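Local coordinates for probable transcriptional regulator (Pseudomonas aeruginosa, PDB 2ESN), which probably regulates transcription as a LysR-family DNA-binding protein, with a domain likely to bind a small-molecule effector, at residues T108-F113 / P276-R281; R184-L189 / L199-A204; V231-P234 / A238-F241; H255-L260 / L266-A271. All blocks are in the same frame, centred on the assembly; numbering follows the deposited sequence.

Contact 1: T108-F113 / P276-R281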
loop_
_atom_site.group_PDB
_atom_site.type_symbol
_atom_site.label_atom_id
_atom_site.label_comp_id
_atom_site.label_asym_id
_atom_site.label_seq_id
_atom_site.Cartn_x
_atom_site.Cartn_y
_atom_site.Cartn_z
ATOM N N THR C 108 -10.174 7.377 -19.129
ATOM C CA THR C 108 -11.402 6.600 -19.057
ATOM C C THR C 108 -11.701 5.962 -20.446
ATOM O O THR C 108 -10.985 6.244 -21.394
ATOM C CB THR C 108 -12.574 7.485 -18.634
ATOM O OG1 THR C 108 -12.719 8.544 -19.572
ATOM C CG2 THR C 108 -12.340 8.050 -17.227
ATOM N N ASP C 109 -12.758 5.148 -20.570
ATOM C CA ASP C 109 -13.146 4.716 -21.896
ATOM C C ASP C 109 -13.500 5.941 -22.757
ATOM O O ASP C 109 -13.130 6.000 -23.899
ATOM C CB ASP C 109 -14.246 3.641 -21.859
ATOM C CG ASP C 109 -15.635 4.228 -21.868
ATOM O OD1 ASP C 109 -15.853 5.203 -21.108
ATOM O OD2 ASP C 109 -16.460 3.747 -22.673
ATOM N N TYR C 110 -14.150 6.952 -22.211
ATOM C CA TYR C 110 -14.497 8.097 -23.049
ATOM C C TYR C 110 -13.285 8.848 -23.573
ATOM O O TYR C 110 -13.233 9.177 -24.729
ATOM C CB TYR C 110 -15.512 9.059 -22.400
ATOM C CG TYR C 110 -15.752 10.221 -23.299
ATOM C CD1 TYR C 110 -16.206 10.026 -24.569
ATOM C CD2 TYR C 110 -15.516 11.524 -22.882
ATOM C CE1 TYR C 110 -16.425 11.068 -25.458
ATOM C CE2 TYR C 110 -15.742 12.588 -23.764
ATOM C CZ TYR C 110 -16.162 12.331 -25.064
ATOM O OH TYR C 110 -16.337 13.343 -26.012
ATOM N N THR C 111 -12.306 9.129 -22.731
ATOM C CA THR C 111 -11.188 9.950 -23.134
ATOM C C THR C 111 -10.232 9.113 -24.016
ATOM O O THR C 111 -9.594 9.631 -24.913
ATOM C CB THR C 111 -10.462 10.617 -21.898
ATOM O OG1 THR C 111 -10.096 9.613 -20.936
ATOM C CG2 THR C 111 -11.328 11.718 -21.212
ATOM N N ALA C 112 -10.132 7.830 -23.768
ATOM C CA ALA C 112 -9.383 6.954 -24.690
ATOM C C ALA C 112 -10.020 6.995 -26.094
ATOM O O ALA C 112 -9.335 7.160 -27.119
ATOM C CB ALA C 112 -9.334 5.510 -24.130
ATOM N N PHE C 113 -11.347 6.882 -26.124
ATOM C CA PHE C 113 -12.075 7.000 -27.365
ATOM C C PHE C 113 -11.868 8.320 -28.068
ATOM O O PHE C 113 -11.747 8.338 -29.325
ATOM C CB PHE C 113 -13.590 6.741 -27.120
ATOM C CG PHE C 113 -14.499 7.342 -28.189
ATOM C CD1 PHE C 113 -14.786 6.661 -29.360
ATOM C CD2 PHE C 113 -15.041 8.601 -28.021
ATOM C CE1 PHE C 113 -15.644 7.240 -30.313
ATOM C CE2 PHE C 113 -15.848 9.176 -28.964
ATOM C CZ PHE C 113 -16.177 8.482 -30.116
ATOM N N PRO C 276 -23.393 23.153 -18.700
ATOM C CA PRO C 276 -22.165 23.695 -19.328
ATOM C C PRO C 276 -21.477 22.739 -20.332
ATOM O O PRO C 276 -21.463 21.523 -20.104
ATOM C CB PRO C 276 -21.219 23.952 -18.142
ATOM C CG PRO C 276 -22.005 23.702 -16.850
ATOM C CD PRO C 276 -23.416 23.305 -17.223
ATOM N N PRO C 277 -20.898 23.300 -21.414
ATOM C CA PRO C 277 -20.057 22.593 -22.339
ATOM C C PRO C 277 -18.971 22.052 -21.467
ATOM O O PRO C 277 -18.709 22.603 -20.397
ATOM C CB PRO C 277 -19.482 23.703 -23.245
ATOM C CG PRO C 277 -20.569 24.798 -23.206
ATOM C CD PRO C 277 -21.007 24.740 -21.748
ATOM N N TYR C 278 -18.391 20.936 -21.865
ATOM C CA TYR C 278 -17.218 20.438 -21.175
ATOM C C TYR C 278 -16.004 20.683 -22.048
ATOM O O TYR C 278 -16.092 20.860 -23.295
ATOM C CB TYR C 278 -17.378 18.959 -20.789
ATOM C CG TYR C 278 -17.419 18.008 -21.962
ATOM C CD1 TYR C 278 -18.634 17.671 -22.584
ATOM C CD2 TYR C 278 -16.238 17.432 -22.458
ATOM C CE1 TYR C 278 -18.664 16.759 -23.671
ATOM C CE2 TYR C 278 -16.252 16.531 -23.534
ATOM C CZ TYR C 278 -17.465 16.205 -24.163
ATOM O OH TYR C 278 -17.460 15.325 -25.242
ATOM N N VAL C 279 -14.860 20.737 -21.395
ATOM C CA VAL C 279 -13.613 20.887 -22.095
ATOM C C VAL C 279 -12.729 19.792 -21.562
ATOM O O VAL C 279 -12.498 19.754 -20.337
ATOM C CB VAL C 279 -12.984 22.305 -21.860
ATOM C CG1 VAL C 279 -11.654 22.427 -22.575
ATOM C CG2 VAL C 279 -13.934 23.368 -22.386
ATOM N N LEU C 280 -12.300 18.878 -22.447
ATOM C CA LEU C 280 -11.440 17.747 -22.031
ATOM C C LEU C 280 -10.011 18.271 -21.930
ATOM O O LEU C 280 -9.615 19.121 -22.706
ATOM C CB LEU C 280 -11.475 16.577 -23.031
ATOM C CG LEU C 280 -12.786 15.789 -23.191
ATOM C CD1 LEU C 280 -12.519 14.571 -24.060
ATOM C CD2 LEU C 280 -13.340 15.328 -21.838
ATOM N N ARG C 281 -9.251 17.778 -20.976
ATOM C CA ARG C 281 -7.929 18.322 -20.788
ATOM C C ARG C 281 -6.884 17.306 -20.479
ATOM O O ARG C 281 -7.144 16.147 -20.166
ATOM C CB ARG C 281 -7.902 19.494 -19.777
ATOM C CG ARG C 281 -8.819 19.338 -18.638
ATOM C CD ARG C 281 -9.427 20.671 -18.275
ATOM N NE ARG C 281 -8.408 21.643 -17.954
ATOM C CZ ARG C 281 -8.639 22.931 -17.731
ATOM N NH1 ARG C 281 -9.893 23.404 -17.805
ATOM N NH2 ARG C 281 -7.622 23.736 -17.422
#
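Tyr110 and Tyr278 approach from opposite directions and meet hydroxyl to hydroxyl. They join the start of helix 109-126 to strand 278-285 inside the effector-binding domain, which has the periplasmic-binding-protein fold usual in LysR regulators. Tyr110 points its side chain at the strand, with CG anti to the backbone N (chi1 177°). Its OH donates to Tyr278 OH at 2.4 Å, a very short hydrogen bond whose exact length is doubtful. Each hydroxyl lies at the edge of the other ring, near its plane, so the rings do not stack. Tyr110 CE2 still comes within 4.0 Å of Tyr278 CE2. Tyr278 OH has a second partner in Asp176, on strand 168-183, so the hydroxyl of Tyr110 is linked through Tyr278 to Asp176. Leu280 packs beside Tyr110, crossing it obliquely. Its CD1 lies 3.8 Å from Tyr110 CE2. Phe113, one turn further along the helix, meets Phe241 of the second subunit edge-to-face, so the same helix also faces the second subunit. Thr111 OG1 accepts a nearly straight bond from Thr108 N at 2.9 Å. On the same side chain, Thr111 CG2 touches Leu280 CD2 at 4.2 Å.

Contact 2: R184-L189 / L199-A204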
loop_
_atom_site.group_PDB
_atom_site.type_symbol
_atom_site.label_atom_id
_atom_site.label_comp_id
_atom_site.label_asym_id
_atom_site.label_seq_id
_atom_site.Cartn_x
_atom_site.Cartn_y
_atom_site.Cartn_z
ATOM N N ARG C 184 -33.869 4.812 -30.489
ATOM C CA ARG C 184 -34.434 5.555 -31.590
ATOM C C ARG C 184 -35.971 5.574 -31.550
ATOM O O ARG C 184 -36.596 6.609 -31.778
ATOM C CB ARG C 184 -34.008 4.928 -32.925
ATOM C CG ARG C 184 -34.417 5.885 -34.100
ATOM C CD ARG C 184 -33.751 5.506 -35.415
ATOM N NE ARG C 184 -32.372 5.993 -35.367
ATOM C CZ ARG C 184 -31.262 5.263 -35.465
ATOM N NH1 ARG C 184 -31.315 3.933 -35.697
ATOM N NH2 ARG C 184 -30.098 5.909 -35.340
ATOM N N ASP C 185 -36.559 4.432 -31.288
ATOM C CA ASP C 185 -38.037 4.353 -31.090
ATOM C C ASP C 185 -38.435 4.155 -29.610
ATOM O O ASP C 185 -38.784 3.077 -29.210
ATOM C CB ASP C 185 -38.592 3.201 -31.903
ATOM C CG ASP C 185 -38.351 3.405 -33.413
ATOM O OD1 ASP C 185 -38.355 4.541 -33.935
ATOM O OD2 ASP C 185 -38.098 2.426 -34.063
ATOM N N HIS C 186 -38.345 5.214 -28.813
ATOM C CA HIS C 186 -38.635 5.100 -27.386
ATOM C C HIS C 186 -40.176 5.194 -27.263
ATOM O O HIS C 186 -40.776 6.050 -27.919
ATOM C CB HIS C 186 -37.956 6.267 -26.678
ATOM C CG HIS C 186 -38.057 6.214 -25.174
ATOM N ND1 HIS C 186 -39.219 6.504 -24.483
ATOM C CD2 HIS C 186 -37.129 5.913 -24.240
ATOM C CE1 HIS C 186 -39.009 6.324 -23.184
ATOM N NE2 HIS C 186 -37.741 5.993 -23.009
ATOM N N PRO C 187 -40.818 4.350 -26.406
ATOM C CA PRO C 187 -42.300 4.374 -26.436
ATOM C C PRO C 187 -42.932 5.706 -26.069
ATOM O O PRO C 187 -44.083 5.918 -26.435
ATOM C CB PRO C 187 -42.730 3.223 -25.500
ATOM C CG PRO C 187 -41.514 2.973 -24.565
ATOM C CD PRO C 187 -40.277 3.383 -25.429
ATOM N N ARG C 188 -42.190 6.622 -25.434
ATOM C CA ARG C 188 -42.808 7.812 -24.870
ATOM C C ARG C 188 -42.175 9.093 -25.358
ATOM O O ARG C 188 -42.529 10.164 -24.894
ATOM C CB ARG C 188 -42.815 7.756 -23.338
ATOM C CG ARG C 188 -43.756 6.748 -22.706
ATOM C CD ARG C 188 -43.526 6.449 -21.170
ATOM N NE ARG C 188 -42.197 5.860 -20.877
ATOM C CZ ARG C 188 -41.944 4.557 -20.882
ATOM N NH1 ARG C 188 -42.902 3.675 -21.188
ATOM N NH2 ARG C 188 -40.730 4.114 -20.599
ATOM N N LEU C 189 -41.258 9.025 -26.324
ATOM C CA LEU C 189 -40.700 10.233 -26.844
ATOM C C LEU C 189 -41.226 10.460 -28.215
ATOM O O LEU C 189 -40.857 9.748 -29.152
ATOM C CB LEU C 189 -39.176 10.203 -26.850
ATOM C CG LEU C 189 -38.428 9.967 -25.536
ATOM C CD1 LEU C 189 -36.949 10.106 -25.761
ATOM C CD2 LEU C 189 -38.906 10.917 -24.410
ATOM N N LEU C 199 -37.670 13.472 -16.546
ATOM C CA LEU C 199 -37.639 12.971 -15.156
ATOM C C LEU C 199 -38.590 11.833 -14.894
ATOM O O LEU C 199 -38.489 11.190 -13.849
ATOM C CB LEU C 199 -37.826 14.074 -14.104
ATOM C CG LEU C 199 -36.777 15.172 -14.183
ATOM C CD1 LEU C 199 -37.228 16.314 -13.318
ATOM C CD2 LEU C 199 -35.374 14.643 -13.751
ATOM N N ALA C 200 -39.489 11.566 -15.857
ATOM C CA ALA C 200 -40.387 10.405 -15.795
ATOM C C ALA C 200 -39.778 9.090 -16.315
ATOM O O ALA C 200 -40.419 8.024 -16.242
ATOM C CB ALA C 200 -41.686 10.725 -16.557
ATOM N N GLU C 201 -38.541 9.129 -16.814
ATOM C CA GLU C 201 -37.867 7.877 -17.209
ATOM C C GLU C 201 -36.877 7.375 -16.160
ATOM O O GLU C 201 -36.535 8.091 -15.250
ATOM C CB GLU C 201 -37.122 8.063 -18.534
ATOM C CG GLU C 201 -37.996 8.403 -19.758
ATOM C CD GLU C 201 -39.057 7.316 -20.053
ATOM O OE1 GLU C 201 -38.802 6.084 -19.867
ATOM O OE2 GLU C 201 -40.179 7.741 -20.447
ATOM N N ARG C 202 -36.442 6.127 -16.282
ATOM C CA ARG C 202 -35.255 5.676 -15.574
ATOM C C ARG C 202 -34.006 5.991 -16.423
ATOM O O ARG C 202 -34.084 6.197 -17.663
ATOM C CB ARG C 202 -35.387 4.190 -15.202
ATOM C CG ARG C 202 -36.573 3.880 -14.233
ATOM C CD ARG C 202 -36.790 2.405 -14.075
ATOM N NE ARG C 202 -35.839 1.863 -13.111
ATOM C CZ ARG C 202 -35.302 0.630 -13.153
ATOM N NH1 ARG C 202 -35.589 -0.232 -14.147
ATOM N NH2 ARG C 202 -34.433 0.246 -12.184
ATOM N N HIS C 203 -32.861 6.032 -15.754
ATOM C CA HIS C 203 -31.688 6.635 -16.320
ATOM C C HIS C 203 -30.478 5.734 -16.187
ATOM O O HIS C 203 -30.334 5.011 -15.178
ATOM C CB HIS C 203 -31.409 7.986 -15.686
ATOM C CG HIS C 203 -32.397 9.032 -16.050
ATOM N ND1 HIS C 203 -32.177 9.944 -17.051
ATOM C CD2 HIS C 203 -33.626 9.309 -15.551
ATOM C CE1 HIS C 203 -33.230 10.736 -17.158
ATOM N NE2 HIS C 203 -34.113 10.377 -16.249
ATOM N N ALA C 204 -29.618 5.750 -17.230
ATOM C CA ALA C 204 -28.330 5.065 -17.150
ATOM C C ALA C 204 -27.329 6.153 -16.805
ATOM O O ALA C 204 -27.411 7.239 -17.324
ATOM C CB ALA C 204 -27.957 4.415 -18.469
#
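His186 turns the edge of its ring to the carboxylate of Glu201, and the two planes stand 87° apart. Glu201 OE1 lies in the plane of the ring at that edge, while Pro187 CD lies over one face, offset toward the rim. His186 CE1 comes within 3.3 Å of Glu201 CD. The guanidinium of Arg188 also presents an edge, but here the planes are only 8° apart. Arg188 grips the carboxylate side-on with two nitrogens. NE reaches Glu201 OE2 at 2.8 Å and NH2 reaches Glu201 OE1 at 2.9 Å. Both bonds of this salt bridge are almost straight and use the syn lone pairs, which should hold the carboxylate against rotation. Glu201 bends at chi2 (-59°) on its way to the pair. The imidazole is fixed from two sides: Arg188 N donates to His186 ND1 at 3.1 Å, close to the ring plane, and His186 NE2 bonds to the backbone oxygen of Asp247. This is consistent with a neutral ring protonated at NE2. The backbone from His186 to Leu189 forms a type I beta turn. The contact is thus a bidentate salt bridge between a turn after strand 168-183 and the entry to strand 202-206, in the alpha/beta effector domain of a LysR-type regulator.

Contact 3: V231-P234 / A238-F241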
loop_
_atom_site.group_PDB
_atom_site.type_symbol
_atom_site.label_atom_id
_atom_site.label_comp_id
_atom_site.label_asym_id
_atom_site.label_seq_id
_atom_site.Cartn_x
_atom_site.Cartn_y
_atom_site.Cartn_z
ATOM N N VAL C 231 -29.151 2.054 -13.714
ATOM C CA VAL C 231 -27.812 1.468 -13.847
ATOM C C VAL C 231 -26.752 2.559 -13.738
ATOM O O VAL C 231 -26.901 3.606 -14.369
ATOM C CB VAL C 231 -27.644 0.751 -15.265
ATOM C CG1 VAL C 231 -26.281 0.032 -15.380
ATOM C CG2 VAL C 231 -28.782 -0.250 -15.536
ATOM N N GLN C 232 -25.668 2.286 -12.990
ATOM C CA GLN C 232 -24.455 3.084 -13.037
ATOM C C GLN C 232 -23.382 2.194 -13.619
ATOM O O GLN C 232 -23.328 0.998 -13.300
ATOM C CB GLN C 232 -24.020 3.528 -11.633
ATOM C CG GLN C 232 -24.924 4.618 -11.060
ATOM C CD GLN C 232 -24.700 4.888 -9.533
ATOM O OE1 GLN C 232 -24.894 6.024 -9.061
ATOM N NE2 GLN C 232 -24.387 3.850 -8.787
ATOM N N LEU C 233 -22.518 2.753 -14.463
ATOM C CA LEU C 233 -21.392 1.954 -15.032
ATOM C C LEU C 233 -20.343 2.951 -15.415
ATOM O O LEU C 233 -20.637 4.132 -15.541
ATOM C CB LEU C 233 -21.803 1.094 -16.258
ATOM C CG LEU C 233 -22.308 1.749 -17.564
ATOM C CD1 LEU C 233 -22.425 0.687 -18.710
ATOM C CD2 LEU C 233 -23.666 2.476 -17.363
ATOM N N PRO C 234 -19.096 2.506 -15.487
ATOM C CA PRO C 234 -17.987 3.422 -15.699
ATOM C C PRO C 234 -17.736 3.740 -17.183
ATOM O O PRO C 234 -16.940 4.648 -17.490
ATOM C CB PRO C 234 -16.787 2.629 -15.098
ATOM C CG PRO C 234 -17.316 1.291 -14.676
ATOM C CD PRO C 234 -18.651 1.112 -15.242
ATOM N N ALA C 238 -20.256 1.385 -23.605
ATOM C CA ALA C 238 -21.217 0.340 -23.281
ATOM C C ALA C 238 -22.584 0.959 -22.910
ATOM O O ALA C 238 -23.606 0.354 -23.184
ATOM C CB ALA C 238 -20.708 -0.566 -22.178
ATOM N N ALA C 239 -22.567 2.121 -22.258
ATOM C CA ALA C 239 -23.815 2.769 -21.787
ATOM C C ALA C 239 -24.709 3.153 -22.959
ATOM O O ALA C 239 -25.932 3.059 -22.880
ATOM C CB ALA C 239 -23.483 4.032 -20.987
ATOM N N LEU C 240 -24.090 3.599 -24.033
ATOM C CA LEU C 240 -24.778 3.996 -25.263
ATOM C C LEU C 240 -25.486 2.771 -25.826
ATOM O O LEU C 240 -26.664 2.855 -26.183
ATOM C CB LEU C 240 -23.759 4.614 -26.261
ATOM C CG LEU C 240 -23.377 6.041 -25.894
ATOM C CD1 LEU C 240 -22.051 6.453 -26.507
ATOM C CD2 LEU C 240 -24.458 7.007 -26.365
ATOM N N PHE C 241 -24.855 1.599 -25.810
ATOM C CA PHE C 241 -25.599 0.390 -26.228
ATOM C C PHE C 241 -26.722 -0.002 -25.270
ATOM O O PHE C 241 -27.785 -0.504 -25.705
ATOM C CB PHE C 241 -24.689 -0.830 -26.454
ATOM C CG PHE C 241 -23.882 -0.728 -27.725
ATOM C CD1 PHE C 241 -22.570 -0.261 -27.685
ATOM C CD2 PHE C 241 -24.468 -1.098 -28.961
ATOM C CE1 PHE C 241 -21.804 -0.195 -28.890
ATOM C CE2 PHE C 241 -23.762 -1.013 -30.163
ATOM C CZ PHE C 241 -22.413 -0.563 -30.136
#
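Leu233 reaches Ala238 and Ala239 through an unusual first torsion. Its CG sits between the backbone N and the carbonyl carbon (chi1 63°), a position leucine seldom takes. The second torsion is extended (chi2 171°), so CD1 is carried outward, away from the strand and against the helix. The contact belongs to a beta-alpha-beta crossover: strand 228-233 leads through a short turn into helix 236-244, which returns to strand 249-253. Strand 202-206 lies between the two and runs parallel to both. The two methyl branches of Leu233 divide the work. CD2 rests on Ala239 CB at 3.9 Å. CD1 touches Ala238 CB at 4.1 Å and reaches over the helix backbone between the two alanines. Both alanines point their CB toward the strand, and their small size lets it come close: the CA atoms of Leu233 and Ala239 are 7.2 Å apart. All three residues are buried, and the side chains meet only through methyl groups. The same elements face the second subunit. Val231 and Gln232 pair in parallel with a strand of that subunit, so the sheet runs on across the interface. Leu233 also packs on Leu116 of the second subunit. The nearest approach between the segments is from Leu233 CD1 to the backbone N of Ala239, 3.8 Å.

Contact 4: H255-L260 / L266-A271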
loop_
_atom_site.group_PDB
_atom_site.type_symbol
_atom_site.label_atom_id
_atom_site.label_comp_id
_atom_site.label_asym_id
_atom_site.label_seq_id
_atom_site.Cartn_x
_atom_site.Cartn_y
_atom_site.Cartn_z
ATOM N N HIS C 255 -19.942 13.844 -28.774
ATOM C CA HIS C 255 -18.971 13.233 -29.644
ATOM C C HIS C 255 -19.129 11.729 -29.603
ATOM O O HIS C 255 -19.051 11.103 -30.632
ATOM C CB HIS C 255 -17.547 13.600 -29.155
ATOM C CG HIS C 255 -16.439 13.184 -30.100
ATOM N ND1 HIS C 255 -16.357 13.631 -31.407
ATOM C CD2 HIS C 255 -15.343 12.413 -29.897
ATOM C CE1 HIS C 255 -15.269 13.138 -31.968
ATOM N NE2 HIS C 255 -14.646 12.382 -31.076
ATOM N N ALA C 256 -19.339 11.132 -28.410
ATOM C CA ALA C 256 -19.501 9.661 -28.323
ATOM C C ALA C 256 -20.882 9.142 -28.829
ATOM O O ALA C 256 -20.997 8.107 -29.544
ATOM C CB ALA C 256 -19.193 9.163 -26.887
ATOM N N ALA C 257 -21.936 9.843 -28.441
ATOM C CA ALA C 257 -23.268 9.451 -28.816
ATOM C C ALA C 257 -23.404 9.511 -30.349
ATOM O O ALA C 257 -23.992 8.597 -30.969
ATOM C CB ALA C 257 -24.322 10.407 -28.121
ATOM N N ARG C 258 -22.888 10.576 -30.967
ATOM C CA ARG C 258 -22.862 10.614 -32.460
ATOM C C ARG C 258 -22.133 9.469 -33.115
ATOM O O ARG C 258 -22.604 8.972 -34.107
ATOM C CB ARG C 258 -22.239 11.892 -32.975
ATOM C CG ARG C 258 -23.081 13.101 -32.725
ATOM C CD ARG C 258 -22.382 14.359 -33.257
ATOM N NE ARG C 258 -23.122 14.808 -34.428
ATOM C CZ ARG C 258 -22.935 14.377 -35.682
ATOM N NH1 ARG C 258 -23.711 14.855 -36.650
ATOM N NH2 ARG C 258 -21.968 13.492 -35.979
ATOM N N ALA C 259 -20.989 9.054 -32.578
ATOM C CA ALA C 259 -20.248 7.891 -33.113
ATOM C C ALA C 259 -21.008 6.554 -32.999
ATOM O O ALA C 259 -20.803 5.585 -33.765
ATOM C CB ALA C 259 -18.913 7.780 -32.390
ATOM N N LEU C 260 -21.875 6.444 -32.004
ATOM C CA LEU C 260 -22.584 5.194 -31.854
ATOM C C LEU C 260 -24.065 5.253 -32.249
ATOM O O LEU C 260 -24.742 4.269 -32.076
ATOM C CB LEU C 260 -22.401 4.652 -30.411
ATOM C CG LEU C 260 -21.011 4.059 -30.108
ATOM C CD1 LEU C 260 -20.987 3.364 -28.709
ATOM C CD2 LEU C 260 -20.598 3.051 -31.224
ATOM N N LEU C 266 -29.812 4.848 -31.883
ATOM C CA LEU C 266 -30.157 5.949 -30.930
ATOM C C LEU C 266 -30.730 7.135 -31.580
ATOM O O LEU C 266 -30.377 7.377 -32.716
ATOM C CB LEU C 266 -28.879 6.462 -30.206
ATOM C CG LEU C 266 -28.018 5.351 -29.597
ATOM C CD1 LEU C 266 -26.630 5.937 -29.024
ATOM C CD2 LEU C 266 -28.810 4.556 -28.549
ATOM N N ALA C 267 -31.523 7.901 -30.813
ATOM C CA ALA C 267 -31.844 9.301 -31.052
ATOM C C ALA C 267 -31.088 10.239 -30.063
ATOM O O ALA C 267 -30.892 9.914 -28.877
ATOM C CB ALA C 267 -33.324 9.487 -30.892
ATOM N N LEU C 268 -30.652 11.379 -30.541
ATOM C CA LEU C 268 -29.918 12.327 -29.734
ATOM C C LEU C 268 -30.778 13.563 -29.689
ATOM O O LEU C 268 -31.267 13.991 -30.740
ATOM C CB LEU C 268 -28.603 12.706 -30.424
ATOM C CG LEU C 268 -27.380 11.777 -30.250
ATOM C CD1 LEU C 268 -27.676 10.357 -30.671
ATOM C CD2 LEU C 268 -26.137 12.330 -31.055
ATOM N N TYR C 269 -30.935 14.126 -28.484
ATOM C CA TYR C 269 -31.783 15.299 -28.232
ATOM C C TYR C 269 -31.050 16.305 -27.368
ATOM O O TYR C 269 -30.209 15.938 -26.549
ATOM C CB TYR C 269 -32.980 14.905 -27.398
ATOM C CG TYR C 269 -33.862 13.888 -28.058
ATOM C CD1 TYR C 269 -34.588 14.214 -29.217
ATOM C CD2 TYR C 269 -33.926 12.598 -27.566
ATOM C CE1 TYR C 269 -35.407 13.258 -29.817
ATOM C CE2 TYR C 269 -34.700 11.654 -28.151
ATOM C CZ TYR C 269 -35.454 11.970 -29.266
ATOM O OH TYR C 269 -36.287 11.001 -29.845
ATOM N N PRO C 270 -31.392 17.583 -27.531
ATOM C CA PRO C 270 -30.878 18.576 -26.573
ATOM C C PRO C 270 -31.407 18.269 -25.179
ATOM O O PRO C 270 -32.495 17.732 -25.041
ATOM C CB PRO C 270 -31.389 19.902 -27.122
ATOM C CG PRO C 270 -32.582 19.476 -28.073
ATOM C CD PRO C 270 -32.251 18.156 -28.601
ATOM N N ALA C 271 -30.609 18.545 -24.155
ATOM C CA ALA C 271 -31.083 18.386 -22.809
ATOM C C ALA C 271 -32.166 19.428 -22.527
ATOM O O ALA C 271 -31.997 20.585 -22.911
ATOM C CB ALA C 271 -29.937 18.549 -21.821
#
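Leu268 makes the tighter half of the contact, against Ala257 and Arg258, and it does so at the more open side. Its CG lies anti to the carbonyl carbon, and chi2 of 56° sends CD2 out toward the helix. There CD2 meets Arg258 CG at 3.6 Å and the backbone N of Arg258 at 3.7 Å. It also touches Ala257 CB at 3.9 Å. The side chains of Arg258 and Leu268 cross at about a right angle, and only CG of the arginine side chain touches the methyl. Arg258 itself is exposed to solvent, and its NE lies close to the like-charged NH1 of Arg254. The inner half is buried but looser. Leu266 points at the helix, yet its CD1 meets mainly backbone, 4.0 Å from Leu260 O and 4.2 Å from Ala257 O. Leu240 of helix 236-244 fills in there, packing on Ala257, Leu260 and Leu266. Helix 255-260 and strand 266-269 run roughly antiparallel, with axes 8.9 Å apart at an angle of 149°. Strand 266-269 pairs antiparallel with strand 168-183. A helix that turns back into a strand and covers the sheet this strand joins is characteristic of an alpha/beta domain, here the LysR effector domain.

In the fold
All four contacts lie in the LysR effector domain and reach the same mixed sheet. Contact 1 closes a long loop of the chain. Contacts 2, 3 and 4 follow one another inside it. The centres of contacts 2, 3 and 4 are about 14 to 15 Å apart. Contact 1 lies about 15 Å from contact 4, 16 Å from contact 3 and 25 Å from contact 2. Helix 254-264 connects much of the set: Tyr110 and Phe113 of contact 1 pack on it, as do Leu240 and Phe241 of contact 3. Contact 2 touches contact 4 through Leu189 and Tyr269. Contacts 1, 3 and 4 also touch the second subunit, so the core of the domain continues into the subunit interface.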